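Local coordinates for protein chorismatase (PDB 4BPS) that hydrolyses chorismate to pyruvate and a dihydroxylated dihydrobenzoate (DCDC), a step in the biosynthesis of the immunosuppressants FK506 and FK520, at residues 201-212 with 224-232. Numbering follows the deposited sequence.
With 3EB (3-(2-carboxyethyl)benzoic acid), chain B.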
ATOM      1  N   ARG A 201      -3.724   0.085  16.879  1.00  6.09           N
ATOM      2  CA  ARG A 201      -3.862   0.084  15.432  1.00  6.49           C
ATOM      3  C   ARG A 201      -5.208   0.741  15.176  1.00  6.44           C
ATOM      4  O   ARG A 201      -6.265   0.150  15.424  1.00  7.28           O
ATOM      5  CB  ARG A 201      -3.804  -1.343  14.866  1.00  7.13           C
ATOM      6  CG  ARG A 201      -3.799  -1.432  13.321  1.00  8.03           C
ATOM      7  CD  ARG A 201      -5.200  -1.263  12.655  1.00  9.03           C
ATOM      8  NE  ARG A 201      -6.323  -1.987  13.303  1.00 11.54           N
ATOM      9  CZ  ARG A 201      -6.604  -3.271  13.085  1.00 11.00           C
ATOM     10  NH1 ARG A 201      -5.885  -3.954  12.180  1.00 12.66           N
ATOM     11  NH2 ARG A 201      -7.661  -3.889  13.653  1.00 13.72           N
ATOM     12  N   ILE A 202      -5.172   2.001  14.741  1.00  6.25           N
ATOM     13  CA  ILE A 202      -6.389   2.806  14.574  1.00  6.64           C
ATOM     14  C   ILE A 202      -6.590   3.090  13.096  1.00  6.00           C
ATOM     15  O   ILE A 202      -5.774   3.752  12.462  1.00  6.35           O
ATOM     16  CB  ILE A 202      -6.293   4.130  15.358  1.00  7.84           C
ATOM     17  CG1 ILE A 202      -6.138   3.876  16.865  1.00  9.68           C
ATOM     18  CG2 ILE A 202      -7.542   4.987  15.091  1.00  8.39           C
ATOM     19  CD1 ILE A 202      -5.707   5.115  17.655  1.00 11.45           C
ATOM     20  N   ASN A 203      -7.673   2.574  12.535  1.00  5.92           N
ATOM     21  CA  ASN A 203      -7.989   2.836  11.130  1.00  6.24           C
ATOM     22  C   ASN A 203      -8.753   4.146  11.036  1.00  6.28           C
ATOM     23  O   ASN A 203      -9.646   4.429  11.845  1.00  8.34           O
ATOM     24  CB  ASN A 203      -8.749   1.659  10.542  1.00  7.09           C
ATOM     25  CG  ASN A 203      -7.870   0.436  10.411  1.00  6.53           C
ATOM     26  OD1 ASN A 203      -6.675   0.549  10.169  1.00  6.39           O
ATOM     27  ND2 ASN A 203      -8.458  -0.739  10.585  1.00  7.88           N
ATOM     28  N   ILE A 204      -8.392   4.939  10.036  1.00  5.91           N
ATOM     29  CA  ILE A 204      -8.844   6.312   9.908  1.00  6.21           C
ATOM     30  C   ILE A 204      -9.549   6.504   8.580  1.00  5.87           C
ATOM     31  O   ILE A 204      -9.039   6.102   7.520  1.00  6.10           O
ATOM     32  CB  ILE A 204      -7.621   7.272  10.024  1.00  7.09           C
ATOM     33  CG1 ILE A 204      -6.958   7.078  11.401  1.00  9.04           C
ATOM     34  CG2 ILE A 204      -8.045   8.715   9.825  1.00  7.26           C
ATOM     35  CD1 ILE A 204      -5.484   7.502  11.449  1.00 10.36           C
ATOM     36  N   GLU A 205     -10.715   7.147   8.646  1.00  6.55           N
ATOM     37  CA  GLU A 205     -11.472   7.523   7.447  1.00  6.55           C
ATOM     38  C   GLU A 205     -11.255   9.003   7.113  1.00  6.97           C
ATOM     39  O   GLU A 205     -10.683   9.758   7.911  1.00  8.97           O
ATOM     40  CB  GLU A 205     -12.967   7.221   7.620  1.00  7.11           C
ATOM     41  CG  GLU A 205     -13.249   5.733   7.761  1.00  7.53           C
ATOM     42  CD  GLU A 205     -12.812   4.939   6.536  1.00  7.42           C
ATOM     43  OE1 GLU A 205     -13.390   5.129   5.432  1.00  7.31           O
ATOM     44  OE2 GLU A 205     -11.856   4.136   6.662  1.00  7.92           O
ATOM     45  N   ASN A 206     -11.724   9.408   5.933  1.00  6.73           N
ATOM     46  CA  ASN A 206     -11.608  10.789   5.421  1.00  7.16           C
ATOM     47  C   ASN A 206     -13.008  11.361   5.381  1.00  7.12           C
ATOM     48  O   ASN A 206     -13.846  10.813   4.703  1.00  7.29           O
ATOM     49  CB  ASN A 206     -11.051  10.730   3.975  1.00  8.31           C
ATOM     50  CG  ASN A 206     -11.010  12.092   3.228  1.00  9.56           C
ATOM     51  OD1 ASN A 206     -11.789  13.016   3.469  1.00  9.01           O
ATOM     52  ND2 ASN A 206     -10.072  12.180   2.276  1.00 11.36           N
ATOM     53  N   PRO A 207     -13.284  12.479   6.070  1.00  7.61           N
ATOM     54  CA  PRO A 207     -14.672  12.977   6.168  1.00  9.46           C
ATOM     55  C   PRO A 207     -15.449  13.370   4.901  1.00 10.64           C
ATOM     56  O   PRO A 207     -16.674  13.565   4.940  1.00 10.89           O
ATOM     57  CB  PRO A 207     -14.507  14.255   7.010  1.00 11.73           C
ATOM     58  CG  PRO A 207     -13.286  14.175   7.675  1.00 11.69           C
ATOM     59  CD  PRO A 207     -12.369  13.252   6.926  1.00  8.86           C
ATOM     60  N   ALA A 208     -14.742  13.551   3.807  1.00 10.18           N
ATOM     61  CA  ALA A 208     -15.391  13.886   2.516  1.00  8.44           C
ATOM     62  C   ALA A 208     -15.235  12.770   1.484  1.00  6.32           C
ATOM     63  O   ALA A 208     -15.450  13.006   0.282  1.00  6.49           O
ATOM     64  CB  ALA A 208     -14.826  15.196   1.978  1.00  9.53           C
ATOM     65  N   VAL A 209     -14.871  11.569   1.946  1.00  6.33           N
ATOM     66  CA  VAL A 209     -14.694  10.434   1.039  1.00  6.79           C
ATOM     67  C   VAL A 209     -15.458   9.266   1.621  1.00  6.01           C
ATOM     68  O   VAL A 209     -15.357   8.971   2.817  1.00  6.63           O
ATOM     69  CB  VAL A 209     -13.195  10.098   0.832  1.00  9.35           C
ATOM     70  CG1 VAL A 209     -13.020   8.818   0.022  1.00  9.74           C
ATOM     71  CG2 VAL A 209     -12.500  11.265   0.103  1.00 11.19           C
ATOM     72  N   LEU A 210     -16.238   8.606   0.773  1.00  5.57           N
ATOM     73  CA  LEU A 210     -17.039   7.489   1.219  1.00  5.50           C
ATOM     74  C   LEU A 210     -16.138   6.304   1.599  1.00  5.42           C
ATOM     75  O   LEU A 210     -15.193   5.971   0.889  1.00  6.01           O
ATOM     76  CB  LEU A 210     -17.997   7.084   0.092  1.00  6.19           C
ATOM     77  CG  LEU A 210     -19.047   6.014   0.417  1.00  6.67           C
ATOM     78  CD1 LEU A 210     -19.984   6.426   1.555  1.00  7.82           C
ATOM     79  CD2 LEU A 210     -19.840   5.681  -0.838  1.00  6.97           C
ATOM     80  N   THR A 211     -16.465   5.643   2.706  1.00  5.59           N
ATOM     81  CA  THR A 211     -15.767   4.419   3.105  1.00  5.98           C
ATOM     82  C   THR A 211     -15.805   3.404   1.971  1.00  5.64           C
ATOM     83  O   THR A 211     -16.871   3.151   1.390  1.00  5.76           O
ATOM     84  CB  THR A 211     -16.423   3.885   4.371  1.00  6.98           C
ATOM     85  OG1 THR A 211     -16.166   4.825   5.423  1.00  7.69           O
ATOM     86  CG2 THR A 211     -15.891   2.534   4.792  1.00  7.35           C
ATOM     87  N   ALA A 212     -14.640   2.843   1.647  1.00  5.56           N
ATOM     88  CA  ALA A 212     -14.483   2.019   0.441  1.00  5.55           C
ATOM     89  C   ALA A 212     -15.515   0.894   0.383  1.00  5.22           C
ATOM     90  O   ALA A 212     -16.137   0.679  -0.667  1.00  5.52           O
ATOM     91  CB  ALA A 212     -13.051   1.489   0.354  1.00  5.92           C
ATOM     92  N   PRO A 224     -14.411  -2.434  -3.026  1.00  6.67           N
ATOM     93  CA  PRO A 224     -13.109  -2.446  -2.354  1.00  5.92           C
ATOM     94  C   PRO A 224     -13.284  -2.363  -0.852  1.00  5.53           C
ATOM     95  O   PRO A 224     -14.375  -2.038  -0.365  1.00  6.13           O
ATOM     96  CB  PRO A 224     -12.394  -1.198  -2.901  1.00  7.21           C
ATOM     97  CG  PRO A 224     -13.373  -0.479  -3.728  1.00 10.38           C
ATOM     98  CD  PRO A 224     -14.691  -1.163  -3.702  1.00  8.57           C
ATOM     99  N   VAL A 225     -12.224  -2.681  -0.110  1.00  5.25           N
ATOM    100  CA  VAL A 225     -12.243  -2.539   1.343  1.00  5.39           C
ATOM    101  C   VAL A 225     -10.865  -2.120   1.789  1.00  5.09           C
ATOM    102  O   VAL A 225      -9.878  -2.741   1.402  1.00  5.43           O
ATOM    103  CB  VAL A 225     -12.704  -3.842   2.031  1.00  6.41           C
ATOM    104  CG1 VAL A 225     -11.850  -5.064   1.612  1.00  6.87           C
ATOM    105  CG2 VAL A 225     -12.709  -3.697   3.535  1.00  6.26           C
ATOM    106  N   PHE A 226     -10.811  -1.035   2.555  1.00  4.92           N
ATOM    107  CA  PHE A 226      -9.559  -0.472   3.083  1.00  5.15           C
ATOM    108  C   PHE A 226      -9.863   0.805   3.850  1.00  4.89           C
ATOM    109  O   PHE A 226     -10.834   1.508   3.538  1.00  5.46           O
ATOM    110  CB  PHE A 226      -8.491  -0.185   1.990  1.00  5.66           C
ATOM    111  CG  PHE A 226      -8.935   0.761   0.904  1.00  5.11           C
ATOM    112  CD1 PHE A 226      -9.559   0.297  -0.252  1.00  5.42           C
ATOM    113  CD2 PHE A 226      -8.706   2.121   1.020  1.00  5.59           C
ATOM    114  CE1 PHE A 226      -9.949   1.161  -1.245  1.00  6.03           C
ATOM    115  CE2 PHE A 226      -9.099   2.995   0.028  1.00  6.70           C
ATOM    116  CZ  PHE A 226      -9.736   2.520  -1.097  1.00  6.31           C
ATOM    117  N   ALA A 227      -8.984   1.134   4.793  1.00  5.38           N
ATOM    118  CA  ALA A 227      -9.053   2.402   5.511  1.00  5.38           C
ATOM    119  C   ALA A 227      -8.308   3.474   4.731  1.00  5.16           C
ATOM    120  O   ALA A 227      -7.470   3.156   3.890  1.00  5.36           O
ATOM    121  CB  ALA A 227      -8.428   2.254   6.883  1.00  6.34           C
ATOM    122  N   ARG A 228      -8.556   4.749   5.036  1.00  4.94           N
ATOM    123  CA  ARG A 228      -7.879   5.841   4.316  1.00  5.38           C
ATOM    124  C   ARG A 228      -6.484   6.154   4.910  1.00  4.67           C
ATOM    125  O   ARG A 228      -5.614   6.714   4.219  1.00  4.94           O
ATOM    126  CB  ARG A 228      -8.778   7.089   4.253  1.00  5.39           C
ATOM    127  CG  ARG A 228     -10.114   6.796   3.592  1.00  5.72           C
ATOM    128  CD  ARG A 228      -9.953   6.430   2.131  1.00  5.27           C
ATOM    129  NE  ARG A 228     -11.205   5.917   1.584  1.00  4.96           N
ATOM    130  CZ  ARG A 228     -11.420   5.764   0.280  1.00  4.92           C
ATOM    131  NH1 ARG A 228     -10.486   6.091  -0.601  1.00  5.19           N
ATOM    132  NH2 ARG A 228     -12.590   5.289  -0.135  1.00  5.17           N
ATOM    133  N   ALA A 229      -6.255   5.765   6.165  1.00  5.07           N
ATOM    134  CA  ALA A 229      -4.922   5.825   6.813  1.00  5.23           C
ATOM    135  C   ALA A 229      -4.998   4.905   8.035  1.00  5.00           C
ATOM    136  O   ALA A 229      -6.110   4.510   8.445  1.00  5.16           O
ATOM    137  CB  ALA A 229      -4.587   7.250   7.226  1.00  6.20           C
ATOM    138  N   THR A 230      -3.844   4.568   8.611  1.00  5.40           N
ATOM    139  CA  THR A 230      -3.797   3.789   9.830  1.00  5.15           C
ATOM    140  C   THR A 230      -2.720   4.366  10.730  1.00  5.01           C
ATOM    141  O   THR A 230      -1.588   4.592  10.278  1.00  5.46           O
ATOM    142  CB  THR A 230      -3.454   2.308   9.532  1.00  5.52           C
ATOM    143  OG1 THR A 230      -4.511   1.755   8.725  1.00  5.57           O
ATOM    144  CG2 THR A 230      -3.291   1.482  10.805  1.00  5.65           C
ATOM    145  N   TRP A 231      -3.075   4.609  11.991  1.00  5.35           N
ATOM    146  CA  TRP A 231      -2.101   4.942  13.029  1.00  5.71           C
ATOM    147  C   TRP A 231      -1.673   3.642  13.704  1.00  5.82           C
ATOM    148  O   TRP A 231      -2.527   2.881  14.177  1.00  6.26           O
ATOM    149  CB  TRP A 231      -2.703   5.897  14.081  1.00  6.86           C
ATOM    150  CG  TRP A 231      -1.710   6.100  15.187  1.00  7.60           C
ATOM    151  CD1 TRP A 231      -1.543   5.324  16.314  1.00  9.03           C
ATOM    152  CD2 TRP A 231      -0.649   7.060  15.218  1.00  7.86           C
ATOM    153  NE1 TRP A 231      -0.457   5.775  17.054  1.00  9.50           N
ATOM    154  CE2 TRP A 231       0.108   6.837  16.399  1.00  8.58           C
ATOM    155  CE3 TRP A 231      -0.271   8.097  14.366  1.00  9.86           C
ATOM    156  CZ2 TRP A 231       1.207   7.622  16.732  1.00 10.33           C
ATOM    157  CZ3 TRP A 231       0.829   8.861  14.697  1.00 11.94           C
ATOM    158  CH2 TRP A 231       1.542   8.628  15.869  1.00 11.77           C
ATOM    159  N   LEU A 232      -0.366   3.417  13.786  1.00  5.94           N
ATOM    160  CA  LEU A 232       0.163   2.182  14.370  1.00  6.39           C
ATOM    161  C   LEU A 232       1.158   2.512  15.461  1.00  6.79           C
ATOM    162  O   LEU A 232       2.154   3.199  15.205  1.00  7.66           O
ATOM    163  CB  LEU A 232       0.872   1.313  13.324  1.00  7.27           C
ATOM    164  CG  LEU A 232       1.194  -0.124  13.766  1.00  8.44           C
ATOM    165  CD1 LEU A 232      -0.068  -0.953  13.821  1.00  8.97           C
ATOM    166  CD2 LEU A 232       2.250  -0.752  12.855  1.00  9.50           C
TER
HETATM  167  C   3EB B1345     -10.142   4.837  -4.214  1.00  5.35           C
HETATM  168  O   3EB B1345     -11.050   4.002  -4.279  1.00  5.73           O
HETATM  169  CA  3EB B1345      -9.000   4.851  -5.192  1.00  5.53           C
HETATM  170  OAB 3EB B1345      -8.385  -1.466  -3.780  1.00  5.47           O
HETATM  171  OAD 3EB B1345      -6.775  -1.527  -2.255  1.00  5.49           O
HETATM  172  CAE 3EB B1345      -7.096   3.375  -3.327  1.00  5.28           C
HETATM  173  CAF 3EB B1345      -6.483   2.668  -2.299  1.00  4.97           C
HETATM  174  CAG 3EB B1345      -7.828   2.706  -4.308  1.00  4.77           C
HETATM  175  CAH 3EB B1345      -6.579   1.289  -2.242  1.00  5.00           C
HETATM  176  CAL 3EB B1345      -7.508  -0.891  -3.104  1.00  5.09           C
HETATM  177  CAM 3EB B1345      -7.931   1.317  -4.224  1.00  4.86           C
HETATM  178  CAN 3EB B1345      -7.330   0.600  -3.190  1.00  5.07           C
HETATM  179  OXT 3EB B1345     -10.141   5.788  -3.343  1.00  5.69           O
HETATM  180  C2  3EB B1345      -8.465   3.434  -5.482  1.00  5.40           C
HETATM  181  O   HOH W   1     -12.344   3.832   3.251  1.00  5.70           O
HETATM  182  O   HOH W   2     -12.833   1.523   6.025  1.00  6.89           O
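Residues 201-204 and 229-232 pair as antiparallel strands, Ile202 with Trp231 and Ile204 with Ala229 as hydrogen-bonded pairs, their short axes 161° apart. The pairing ends in a classic beta bulge, where Ile204 O accepts from both Arg228 N (2.9 Å) and Ala229 N (3.1 Å). Thr230 OG1 lies alongside the Asn203 amide and donates to its OD1 (2.9 Å), while Ile204 CD1 packs beside Trp231 CB.

Past the bulge the two segments bow apart, then meet again at Ala212 and Val225, beside the active site of this YjgF-fold chorismatase, with 3-(2-carboxyethyl)benzoic acid in the pocket. Substrate-binding Arg228 is sandwiched: Val209 CG1 sits over the centre of one guanidinium face, 3.5 Å from Arg228 CZ, and Phe226 CE2 lies against the other, off toward the rim. At the edge, in the guanidinium plane, Arg228 NH1 donates to the ligand carboxylate oxygen OXT (2.8 Å). NH2 makes a weak hydrogen bond to Leu210 O and another hydrogen bond to the Tyr215 hydroxyl. A water accepts from Arg228 NE and Ala212 N and donates to Glu205 OE1 and Phe226 O, spanning Glu205 OE1 and Arg228 NE, 4.5 Å apart and beyond a salt bridge.

Phe226 chi1 (58°) turns the ring in between Ala212 CB, a CH-pi contact 3.8 Å from the centroid, and the ligand's benzene ring. Replacing Phe226 by an alanine is likely to take from the ligand ring the surface it lies on and leave the Arg228 guanidinium without its contact opposite Val209.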